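Long-range contacts in type IV pilus assembly protein PilF (Thermus thermophilus HB8, PDB 5OIU), which binds ATP and probably hydrolyses it as a six-subunit AAA+ motor that powers the assembly of type IV pili: residues 124-134 with 329-337; 155-166 with 237-245. One frame throughout, in Å; residues are numbered along the deposited sequence.

From the N terminus, the chain first reaches 124-134, the turn and start of helix 128-138. It then runs through strand 143-148 into helix 155-166, goes on to strand 238-243, and only later returns along strand 328-336. Contact 2 closes a loop with 70 residues between its segments. That loop lies wholly within the longer one of contact 1, which has 194 residues between its segments. Both contacts set a helix on the same mixed sheet. Contact 1 uses 328-336, an edge strand within this chain, and contact 2 an inner one. The helices touch through Phe134 and Ile162, and Leu124 of the turn meets Thr158 and Ser161. ATP lies beside both contacts, reached by Ala330 and by Lys155-Phe157.

Contact 1: 124-134 with 329-337; sequences LGFAPGVFERF and YAIHELLVV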
loop_
_atom_site.group_PDB
_atom_site.type_symbol
_atom_site.label_atom_id
_atom_site.label_comp_id
_atom_site.label_asym_id
_atom_site.label_seq_id
_atom_site.Cartn_x
_atom_site.Cartn_y
_atom_site.Cartn_z
ATOM N N LEU C 124 -11.957 34.666 18.149
ATOM C CA LEU C 124 -11.069 33.995 17.211
ATOM C C LEU C 124 -11.619 33.968 15.801
ATOM O O LEU C 124 -10.957 33.417 14.920
ATOM C CB LEU C 124 -10.796 32.558 17.649
ATOM C CG LEU C 124 -9.696 32.369 18.678
ATOM C CD1 LEU C 124 -9.670 30.903 19.103
ATOM C CD2 LEU C 124 -8.389 32.793 18.095
ATOM N N GLY C 125 -12.824 34.497 15.583
ATOM C CA GLY C 125 -13.431 34.554 14.270
ATOM C C GLY C 125 -14.275 33.361 13.856
ATOM O O GLY C 125 -14.586 33.242 12.666
ATOM N N PHE C 126 -14.671 32.483 14.785
ATOM C CA PHE C 126 -15.384 31.264 14.414
ATOM C C PHE C 126 -16.803 31.567 13.965
ATOM O O PHE C 126 -17.472 32.440 14.527
ATOM C CB PHE C 126 -15.431 30.290 15.589
ATOM C CG PHE C 126 -14.211 29.462 15.717
ATOM C CD1 PHE C 126 -14.047 28.327 14.948
ATOM C CD2 PHE C 126 -13.210 29.825 16.586
ATOM C CE1 PHE C 126 -12.908 27.561 15.054
ATOM C CE2 PHE C 126 -12.065 29.064 16.705
ATOM C CZ PHE C 126 -11.912 27.930 15.945
ATOM N N ALA C 127 -17.273 30.831 12.957
ATOM C CA ALA C 127 -18.674 30.933 12.578
ATOM C C ALA C 127 -19.532 30.435 13.736
ATOM O O ALA C 127 -19.092 29.575 14.502
ATOM C CB ALA C 127 -18.960 30.123 11.323
ATOM N N PRO C 128 -20.744 30.976 13.909
ATOM C CA PRO C 128 -21.500 30.675 15.140
ATOM C C PRO C 128 -21.654 29.194 15.425
ATOM O O PRO C 128 -21.336 28.755 16.539
ATOM C CB PRO C 128 -22.844 31.365 14.888
ATOM C CG PRO C 128 -22.493 32.507 14.065
ATOM C CD PRO C 128 -21.411 32.025 13.124
ATOM N N GLY C 129 -22.093 28.401 14.447
ATOM C CA GLY C 129 -22.328 26.993 14.720
ATOM C C GLY C 129 -21.048 26.224 14.972
ATOM O O GLY C 129 -20.974 25.400 15.894
ATOM N N VAL C 130 -20.021 26.483 14.161
ATOM C CA VAL C 130 -18.749 25.789 14.316
ATOM C C VAL C 130 -18.135 26.096 15.670
ATOM O O VAL C 130 -17.495 25.233 16.282
ATOM C CB VAL C 130 -17.822 26.183 13.151
ATOM C CG1 VAL C 130 -16.523 25.375 13.181
ATOM C CG2 VAL C 130 -18.571 25.999 11.842
ATOM N N PHE C 131 -18.349 27.313 16.176
ATOM C CA PHE C 131 -17.782 27.702 17.465
ATOM C C PHE C 131 -18.304 26.852 18.612
ATOM O O PHE C 131 -17.596 26.666 19.602
ATOM C CB PHE C 131 -18.079 29.168 17.752
ATOM C CG PHE C 131 -17.657 29.607 19.121
ATOM C CD1 PHE C 131 -16.321 29.857 19.404
ATOM C CD2 PHE C 131 -18.597 29.772 20.134
ATOM C CE1 PHE C 131 -15.932 30.271 20.678
ATOM C CE2 PHE C 131 -18.211 30.186 21.408
ATOM C CZ PHE C 131 -16.885 30.435 21.676
ATOM N N GLU C 132 -19.532 26.345 18.511
ATOM C CA GLU C 132 -20.081 25.526 19.586
ATOM C C GLU C 132 -19.491 24.124 19.573
ATOM O O GLU C 132 -19.258 23.531 20.630
ATOM C CB GLU C 132 -21.605 25.467 19.480
ATOM C CG GLU C 132 -22.281 26.826 19.524
ATOM C CD GLU C 132 -22.007 27.593 20.817
ATOM O OE1 GLU C 132 -21.677 26.957 21.845
ATOM O OE2 GLU C 132 -22.135 28.843 20.806
ATOM N N ARG C 133 -19.245 23.568 18.391
ATOM C CA ARG C 133 -18.568 22.284 18.356
ATOM C C ARG C 133 -17.101 22.442 18.739
ATOM O O ARG C 133 -16.508 21.522 19.316
ATOM C CB ARG C 133 -18.772 21.636 16.978
ATOM C CG ARG C 133 -20.240 21.690 16.518
ATOM C CD ARG C 133 -20.702 20.460 15.717
ATOM N NE ARG C 133 -19.626 19.840 14.939
ATOM C CZ ARG C 133 -19.790 19.213 13.768
ATOM N NH1 ARG C 133 -21.004 19.115 13.227
ATOM N NH2 ARG C 133 -18.734 18.695 13.128
ATOM N N PHE C 134 -16.534 23.631 18.522
ATOM C CA PHE C 134 -15.141 23.895 18.881
ATOM C C PHE C 134 -14.954 23.932 20.391
ATOM O O PHE C 134 -14.026 23.306 20.927
ATOM C CB PHE C 134 -14.700 25.213 18.249
ATOM C CG PHE C 134 -13.350 25.700 18.708
ATOM C CD1 PHE C 134 -12.195 25.039 18.330
ATOM C CD2 PHE C 134 -13.234 26.845 19.486
ATOM C CE1 PHE C 134 -10.955 25.499 18.738
ATOM C CE2 PHE C 134 -11.988 27.312 19.892
ATOM C CZ PHE C 134 -10.852 26.640 19.520
ATOM N N TYR C 329 -8.116 37.977 9.238
ATOM C CA TYR C 329 -9.234 37.262 9.843
ATOM C C TYR C 329 -9.101 35.790 9.487
ATOM O O TYR C 329 -8.611 35.446 8.411
ATOM C CB TYR C 329 -10.567 37.820 9.351
ATOM C CG TYR C 329 -11.764 37.642 10.263
ATOM C CD1 TYR C 329 -12.491 36.465 10.260
ATOM C CD2 TYR C 329 -12.207 38.683 11.074
ATOM C CE1 TYR C 329 -13.613 36.312 11.050
ATOM C CE2 TYR C 329 -13.325 38.546 11.869
ATOM C CZ TYR C 329 -14.031 37.353 11.855
ATOM O OH TYR C 329 -15.149 37.186 12.654
ATOM N N ALA C 330 -9.502 34.924 10.401
ATOM C CA ALA C 330 -9.261 33.504 10.229
ATOM C C ALA C 330 -10.488 32.834 9.636
ATOM O O ALA C 330 -11.621 33.273 9.856
ATOM C CB ALA C 330 -8.902 32.843 11.558
ATOM N N ILE C 331 -10.242 31.763 8.868
ATOM C CA ILE C 331 -11.278 30.872 8.361
ATOM C C ILE C 331 -10.930 29.445 8.782
ATOM O O ILE C 331 -9.756 29.071 8.894
ATOM C CB ILE C 331 -11.428 30.996 6.824
ATOM C CG1 ILE C 331 -10.257 30.347 6.083
ATOM C CG2 ILE C 331 -11.502 32.457 6.401
ATOM C CD1 ILE C 331 -10.285 30.657 4.604
ATOM N N HIS C 332 -11.961 28.637 9.020
ATOM C CA HIS C 332 -11.769 27.415 9.782
ATOM C C HIS C 332 -12.382 26.194 9.116
ATOM O O HIS C 332 -13.405 26.266 8.429
ATOM C CB HIS C 332 -12.360 27.558 11.159
ATOM C CG HIS C 332 -11.794 28.699 11.944
ATOM N ND1 HIS C 332 -12.509 29.852 12.205
ATOM C CD2 HIS C 332 -10.591 28.856 12.545
ATOM C CE1 HIS C 332 -11.763 30.674 12.921
ATOM N NE2 HIS C 332 -10.597 30.091 13.147
ATOM N N GLU C 333 -11.741 25.060 9.365
ATOM C CA GLU C 333 -12.272 23.746 9.044
ATOM C C GLU C 333 -12.090 22.866 10.275
ATOM O O GLU C 333 -10.949 22.620 10.690
ATOM C CB GLU C 333 -11.532 23.166 7.847
ATOM C CG GLU C 333 -12.215 22.021 7.190
ATOM C CD GLU C 333 -11.515 21.639 5.924
ATOM O OE1 GLU C 333 -10.465 20.960 6.022
ATOM O OE2 GLU C 333 -11.995 22.055 4.840
ATOM N N LEU C 334 -13.205 22.408 10.871
ATOM C CA LEU C 334 -13.175 21.703 12.164
ATOM C C LEU C 334 -13.726 20.290 12.005
ATOM O O LEU C 334 -14.944 20.085 11.941
ATOM C CB LEU C 334 -13.943 22.456 13.252
ATOM C CG LEU C 334 -14.055 21.722 14.607
ATOM C CD1 LEU C 334 -12.711 21.332 15.198
ATOM C CD2 LEU C 334 -14.858 22.536 15.639
ATOM N N LEU C 335 -12.813 19.326 11.975
ATOM C CA LEU C 335 -13.138 17.912 11.892
ATOM C C LEU C 335 -13.264 17.375 13.311
ATOM O O LEU C 335 -12.251 17.194 14.002
ATOM C CB LEU C 335 -12.063 17.164 11.110
ATOM C CG LEU C 335 -12.350 15.732 10.654
ATOM C CD1 LEU C 335 -11.400 15.342 9.549
ATOM C CD2 LEU C 335 -12.228 14.742 11.794
ATOM N N VAL C 336 -14.507 17.127 13.742
ATOM C CA VAL C 336 -14.805 16.537 15.046
ATOM C C VAL C 336 -15.001 15.039 14.857
ATOM O O VAL C 336 -15.841 14.603 14.055
ATOM C CB VAL C 336 -16.044 17.184 15.694
ATOM C CG1 VAL C 336 -16.298 16.595 17.070
ATOM C CG2 VAL C 336 -15.871 18.677 15.797
ATOM N N VAL C 337 -14.232 14.253 15.602
ATOM C CA VAL C 337 -14.157 12.811 15.400
ATOM C C VAL C 337 -15.326 12.127 16.106
ATOM O O VAL C 337 -15.544 12.327 17.307
ATOM C CB VAL C 337 -12.810 12.279 15.915
ATOM C CG1 VAL C 337 -12.763 10.754 15.847
ATOM C CG2 VAL C 337 -11.674 12.902 15.125
HETATM O O HOH W 1 -15.467 29.268 11.463
#
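His332 lies face to face with Phe126 where the turn before helix 128-138 meets an edge strand, within this chain, of the P-loop NTPase sheet. The ring centroids are 3.8 Å apart and the planes differ by 11°. His332 CB stands outside the rim of the phenyl ring, nearest Phe126 CE1. With chi1 at -58°, CG turns beside the backbone N, and the imidazole lies across the phenyl face. His332 CG sits 3.5 Å from Phe126 CE1, and His332 CD2 lies near Phe126 CE1 and CZ. His332 ND1 passes over Phe126 CD1 and also bonds water 1 at 3.1 Å, in the plane of its own ring. That water accepts from Ala127 N, so it joins the strand side chain to the turn. His332 CE1 lies over the centre of the phenyl ring, and NE2 over Phe126 CZ. The imidazole turns its CE1 edge to Leu124 O, in the ring plane, 3.5 Å from His332 CE1. The other face of Phe126 meets Phe134 CD2, so the phenyl ring is held between two flat groups. Lys373 of helix 366-374 also touches His332.

Toward the strand start, Tyr329 lays the end of its ring against the backbone of Gly125, its OH 3.5 Å from Gly125 CA. Further along, Val130 CG1 lies against Leu334 CB, the two side chains passing head to tail. Leu334 CD2 presses into the helix beside Phe134, 3.7 Å from Phe134 CB. At the outer end, the bent Arg133 chain brings its guanidinium alongside Val336, with Val336 CG2 at the edge of the group, 3.9 Å from Arg133 NH2.

Contact 2: 155-166 with 237-245; sequences KSFTTFSILKRI and HLVIATLHT. With MG (magnesium ion), chain R; ATP (adenosine-5'-triphosphate), chain Q.
Ile166 reaches tip to tip toward both Leu238 and Ile240, where the helix after the Walker A P-loop packs on an inner sheet strand. The segments run antiparallel (173°). Ile166 CD1 lies 3.6 Å from Leu238 CD2. Ile240 CD1 fits among three helix side chains: it faces the tip of Ile166, meets CG2 of Ile162 3.7 Å away, and passes alongside Leu163, which runs oppositely.

Toward the nucleotide, polar groups enter on the helix side. Within the helix, Thr159 OG1 sits beside its own backbone N (chi1 -72°) and donates to Lys155 O from above the carbonyl plane. Lys155 O therefore takes two donors, this hydroxyl and Thr159 N. The Lys155 chain crosses Thr242 at about a right angle, with CD 3.6 Å from Thr242 CG2. It then bends at chi3 and chi4. Lys155 NZ ends 2.8 Å from ATP O1B, a hydrogen bond, and 2.8 Å from ATP O1G. His244 NE2 is only in contact with Lys155 NZ, at 3.5 Å.

Ser156 OG binds the magnesium ion at 2.2 Å. ATP O2B, ATP O2G and three waters complete its six ligands. Lysine and metal probably offset the phosphate charge and hold the triphosphate in place for hydrolysis.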
loop_
_atom_site.group_PDB
_atom_site.type_symbol
_atom_site.label_atom_id
_atom_site.label_comp_id
_atom_site.label_asym_id
_atom_site.label_seq_id
_atom_site.Cartn_x
_atom_site.Cartn_y
_atom_site.Cartn_z
ATOM N N LYS C 155 -1.630 29.164 13.758
ATOM C CA LYS C 155 -1.758 27.981 14.603
ATOM C C LYS C 155 -1.425 28.291 16.061
ATOM O O LYS C 155 -2.178 27.933 16.969
ATOM C CB LYS C 155 -0.852 26.862 14.087
ATOM C CG LYS C 155 -1.192 26.315 12.709
ATOM C CD LYS C 155 -0.087 25.359 12.240
ATOM C CE LYS C 155 0.726 25.975 11.083
ATOM N NZ LYS C 155 2.002 26.657 11.477
ATOM N N SER C 156 -0.282 28.927 16.307
ATOM C CA SER C 156 0.101 29.211 17.682
ATOM C C SER C 156 -0.851 30.212 18.335
ATOM O O SER C 156 -1.171 30.096 19.523
ATOM C CB SER C 156 1.535 29.703 17.722
ATOM O OG SER C 156 2.378 28.608 17.469
ATOM N N PHE C 157 -1.326 31.193 17.578
ATOM C CA PHE C 157 -2.245 32.171 18.140
ATOM C C PHE C 157 -3.541 31.505 18.574
ATOM O O PHE C 157 -4.055 31.775 19.663
ATOM C CB PHE C 157 -2.504 33.260 17.110
ATOM C CG PHE C 157 -3.173 34.479 17.650
ATOM C CD1 PHE C 157 -2.427 35.490 18.253
ATOM C CD2 PHE C 157 -4.547 34.661 17.485
ATOM C CE1 PHE C 157 -3.039 36.660 18.716
ATOM C CE2 PHE C 157 -5.166 35.823 17.936
ATOM C CZ PHE C 157 -4.413 36.826 18.558
ATOM N N THR C 158 -4.083 30.621 17.734
ATOM C CA THR C 158 -5.270 29.859 18.122
ATOM C C THR C 158 -4.986 28.971 19.332
ATOM O O THR C 158 -5.781 28.924 20.280
ATOM C CB THR C 158 -5.750 29.017 16.936
ATOM O OG1 THR C 158 -6.363 29.881 15.982
ATOM C CG2 THR C 158 -6.746 27.931 17.373
ATOM N N THR C 159 -3.838 28.290 19.321
ATOM C CA THR C 159 -3.482 27.356 20.385
ATOM C C THR C 159 -3.475 28.035 21.750
ATOM O O THR C 159 -4.051 27.520 22.717
ATOM C CB THR C 159 -2.116 26.747 20.082
ATOM O OG1 THR C 159 -2.243 25.830 18.973
ATOM C CG2 THR C 159 -1.566 26.053 21.302
ATOM N N PHE C 160 -2.847 29.213 21.839
ATOM C CA PHE C 160 -2.710 29.871 23.133
ATOM C C PHE C 160 -4.021 30.468 23.607
ATOM O O PHE C 160 -4.285 30.496 24.816
ATOM C CB PHE C 160 -1.616 30.914 23.058
ATOM C CG PHE C 160 -0.278 30.331 23.257
ATOM C CD1 PHE C 160 0.185 30.063 24.539
ATOM C CD2 PHE C 160 0.494 29.964 22.171
ATOM C CE1 PHE C 160 1.429 29.481 24.732
ATOM C CE2 PHE C 160 1.741 29.384 22.355
ATOM C CZ PHE C 160 2.212 29.144 23.637
ATOM N N SER C 161 -4.859 30.920 22.673
ATOM C CA SER C 161 -6.232 31.264 23.015
ATOM C C SER C 161 -6.944 30.097 23.693
ATOM O O SER C 161 -7.632 30.283 24.702
ATOM C CB SER C 161 -6.974 31.682 21.756
ATOM O OG SER C 161 -8.230 32.214 22.089
ATOM N N ILE C 162 -6.792 28.885 23.146
ATOM C CA ILE C 162 -7.364 27.694 23.771
ATOM C C ILE C 162 -6.883 27.573 25.215
ATOM O O ILE C 162 -7.682 27.547 26.163
ATOM C CB ILE C 162 -6.999 26.437 22.962
ATOM C CG1 ILE C 162 -7.637 26.474 21.573
ATOM C CG2 ILE C 162 -7.362 25.169 23.748
ATOM C CD1 ILE C 162 -7.444 25.194 20.796
ATOM N N LEU C 163 -5.555 27.501 25.390
ATOM C CA LEU C 163 -4.948 27.389 26.712
ATOM C C LEU C 163 -5.409 28.507 27.651
ATOM O O LEU C 163 -5.576 28.281 28.853
ATOM C CB LEU C 163 -3.421 27.389 26.579
ATOM C CG LEU C 163 -2.759 26.215 25.832
ATOM C CD1 LEU C 163 -1.256 26.232 26.036
ATOM C CD2 LEU C 163 -3.337 24.844 26.227
ATOM N N LYS C 164 -5.638 29.712 27.116
ATOM C CA LYS C 164 -6.193 30.787 27.935
ATOM C C LYS C 164 -7.510 30.368 28.576
ATOM O O LYS C 164 -7.766 30.674 29.746
ATOM C CB LYS C 164 -6.387 32.045 27.096
ATOM C CG LYS C 164 -6.174 33.332 27.862
ATOM C CD LYS C 164 -6.175 34.531 26.910
ATOM C CE LYS C 164 -6.074 35.861 27.659
ATOM N NZ LYS C 164 -5.006 36.724 27.061
ATOM N N ARG C 165 -8.350 29.641 27.841
ATOM C CA ARG C 165 -9.613 29.204 28.418
ATOM C C ARG C 165 -9.428 28.026 29.373
ATOM O O ARG C 165 -9.943 28.052 30.488
ATOM C CB ARG C 165 -10.605 28.834 27.318
ATOM C CG ARG C 165 -11.968 28.389 27.849
ATOM C CD ARG C 165 -12.648 29.451 28.737
ATOM N NE ARG C 165 -12.578 30.798 28.171
ATOM C CZ ARG C 165 -13.437 31.300 27.289
ATOM N NH1 ARG C 165 -14.457 30.572 26.868
ATOM N NH2 ARG C 165 -13.272 32.532 26.820
ATOM N N ILE C 166 -8.693 26.986 28.968
ATOM C CA ILE C 166 -8.789 25.709 29.670
ATOM C C ILE C 166 -7.699 25.461 30.710
ATOM O O ILE C 166 -7.817 24.488 31.466
ATOM C CB ILE C 166 -8.819 24.517 28.680
ATOM C CG1 ILE C 166 -7.459 24.342 27.981
ATOM C CG2 ILE C 166 -9.974 24.665 27.694
ATOM C CD1 ILE C 166 -7.352 23.116 27.118
ATOM N N HIS C 237 -4.417 12.125 29.336
ATOM C CA HIS C 237 -4.086 13.537 29.344
ATOM C C HIS C 237 -4.748 14.248 28.165
ATOM O O HIS C 237 -5.093 13.632 27.152
ATOM C CB HIS C 237 -2.573 13.717 29.282
ATOM C CG HIS C 237 -1.851 13.127 30.447
ATOM N ND1 HIS C 237 -0.814 12.230 30.305
ATOM C CD2 HIS C 237 -2.007 13.313 31.780
ATOM C CE1 HIS C 237 -0.365 11.880 31.498
ATOM N NE2 HIS C 237 -1.069 12.529 32.410
ATOM N N LEU C 238 -4.930 15.556 28.303
ATOM C CA LEU C 238 -5.386 16.379 27.190
ATOM C C LEU C 238 -4.168 16.983 26.482
ATOM O O LEU C 238 -3.386 17.724 27.092
ATOM C CB LEU C 238 -6.349 17.470 27.656
ATOM C CG LEU C 238 -6.801 18.354 26.479
ATOM C CD1 LEU C 238 -7.544 17.512 25.464
ATOM C CD2 LEU C 238 -7.660 19.520 26.926
ATOM N N VAL C 239 -4.005 16.649 25.201
ATOM C CA VAL C 239 -2.864 17.071 24.392
ATOM C C VAL C 239 -3.355 17.990 23.288
ATOM O O VAL C 239 -4.262 17.631 22.531
ATOM C CB VAL C 239 -2.132 15.867 23.784
ATOM C CG1 VAL C 239 -0.956 16.340 22.926
ATOM C CG2 VAL C 239 -1.685 14.917 24.882
ATOM N N ILE C 240 -2.751 19.163 23.185
ATOM C CA ILE C 240 -3.026 20.092 22.094
ATOM C C ILE C 240 -1.729 20.256 21.321
ATOM O O ILE C 240 -0.692 20.600 21.908
ATOM C CB ILE C 240 -3.560 21.438 22.612
ATOM C CG1 ILE C 240 -4.968 21.215 23.181
ATOM C CG2 ILE C 240 -3.553 22.484 21.504
ATOM C CD1 ILE C 240 -5.354 22.155 24.212
ATOM N N ALA C 241 -1.772 19.984 20.013
ATOM C CA ALA C 241 -0.541 19.857 19.246
ATOM C C ALA C 241 -0.725 20.421 17.853
ATOM O O ALA C 241 -1.818 20.375 17.280
ATOM C CB ALA C 241 -0.070 18.405 19.161
ATOM N N THR C 242 0.373 20.962 17.327
ATOM C CA THR C 242 0.398 21.649 16.042
ATOM C C THR C 242 1.025 20.729 15.002
ATOM O O THR C 242 2.053 20.102 15.263
ATOM C CB THR C 242 1.173 22.966 16.154
ATOM O OG1 THR C 242 0.343 23.944 16.777
ATOM C CG2 THR C 242 1.579 23.491 14.809
ATOM N N LEU C 243 0.377 20.621 13.849
ATOM C CA LEU C 243 0.837 19.786 12.749
ATOM C C LEU C 243 0.759 20.589 11.459
ATOM O O LEU C 243 -0.099 21.457 11.301
ATOM C CB LEU C 243 -0.005 18.536 12.631
ATOM C CG LEU C 243 0.590 17.293 12.004
ATOM C CD1 LEU C 243 1.729 16.776 12.851
ATOM C CD2 LEU C 243 -0.501 16.234 11.870
ATOM N N HIS C 244 1.674 20.311 10.545
ATOM C CA HIS C 244 1.720 20.996 9.255
ATOM C C HIS C 244 1.112 20.088 8.190
ATOM O O HIS C 244 1.738 19.118 7.748
ATOM C CB HIS C 244 3.144 21.402 8.920
ATOM C CG HIS C 244 3.701 22.412 9.871
ATOM N ND1 HIS C 244 4.073 22.094 11.162
ATOM C CD2 HIS C 244 3.927 23.744 9.728
ATOM C CE1 HIS C 244 4.517 23.183 11.769
ATOM N NE2 HIS C 244 4.442 24.196 10.919
ATOM N N THR C 245 -0.140 20.383 7.841
ATOM C CA THR C 245 -0.869 19.816 6.717
ATOM C C THR C 245 -1.735 20.927 6.149
ATOM O O THR C 245 -1.966 21.943 6.802
ATOM C CB THR C 245 -1.777 18.637 7.113
ATOM O OG1 THR C 245 -2.868 19.123 7.908
ATOM C CG2 THR C 245 -1.003 17.578 7.888
HETATM MG MG MG R . 3.314 28.726 15.456
HETATM P PG ATP Q . 4.281 29.302 12.382
HETATM O O1G ATP Q . 4.000 28.517 11.104
HETATM O O2G ATP Q . 4.331 28.447 13.630
HETATM O O3G ATP Q . 5.449 30.251 12.297
HETATM P PB ATP Q . 1.607 30.049 13.129
HETATM O O1B ATP Q . 0.890 29.151 12.153
HETATM O O2B ATP Q . 1.740 29.671 14.585
HETATM O O3B ATP Q . 3.077 30.371 12.562
HETATM P PA ATP Q . 1.065 32.549 14.306
HETATM O O1A ATP Q . 0.155 32.399 15.496
HETATM O O2A ATP Q . 2.552 32.659 14.546
HETATM O O3A ATP Q . 0.850 31.465 13.135
HETATM O "O5'" ATP Q . 0.534 33.889 13.605
HETATM C "C5'" ATP Q . 1.154 34.439 12.446
HETATM C "C4'" ATP Q . 0.716 35.896 12.368
HETATM O "O4'" ATP Q . -0.694 35.994 12.140
HETATM C "C3'" ATP Q . 1.013 36.592 13.682
HETATM O "O3'" ATP Q . 1.543 37.877 13.300
HETATM C "C2'" ATP Q . -0.346 36.642 14.373
HETATM O "O2'" ATP Q . -0.492 37.709 15.329
HETATM C "C1'" ATP Q . -1.326 36.709 13.198
HETATM N N9 ATP Q . -2.620 36.056 13.478
HETATM C C8 ATP Q . -2.761 34.802 13.961
HETATM N N7 ATP Q . -4.074 34.481 14.099
HETATM C C5 ATP Q . -4.801 35.541 13.711
HETATM C C6 ATP Q . -6.243 35.857 13.614
HETATM N N6 ATP Q . -7.190 34.955 13.981
HETATM N N1 ATP Q . -6.588 37.075 13.148
HETATM C C2 ATP Q . -5.649 37.972 12.781
HETATM N N3 ATP Q . -4.320 37.754 12.840
HETATM C C4 ATP Q . -3.836 36.576 13.291
HETATM O O HOH W 2 3.952 30.620 15.565
HETATM O O HOH W 3 4.975 28.043 16.604
HETATM O O HOH W 4 3.071 26.831 15.187
#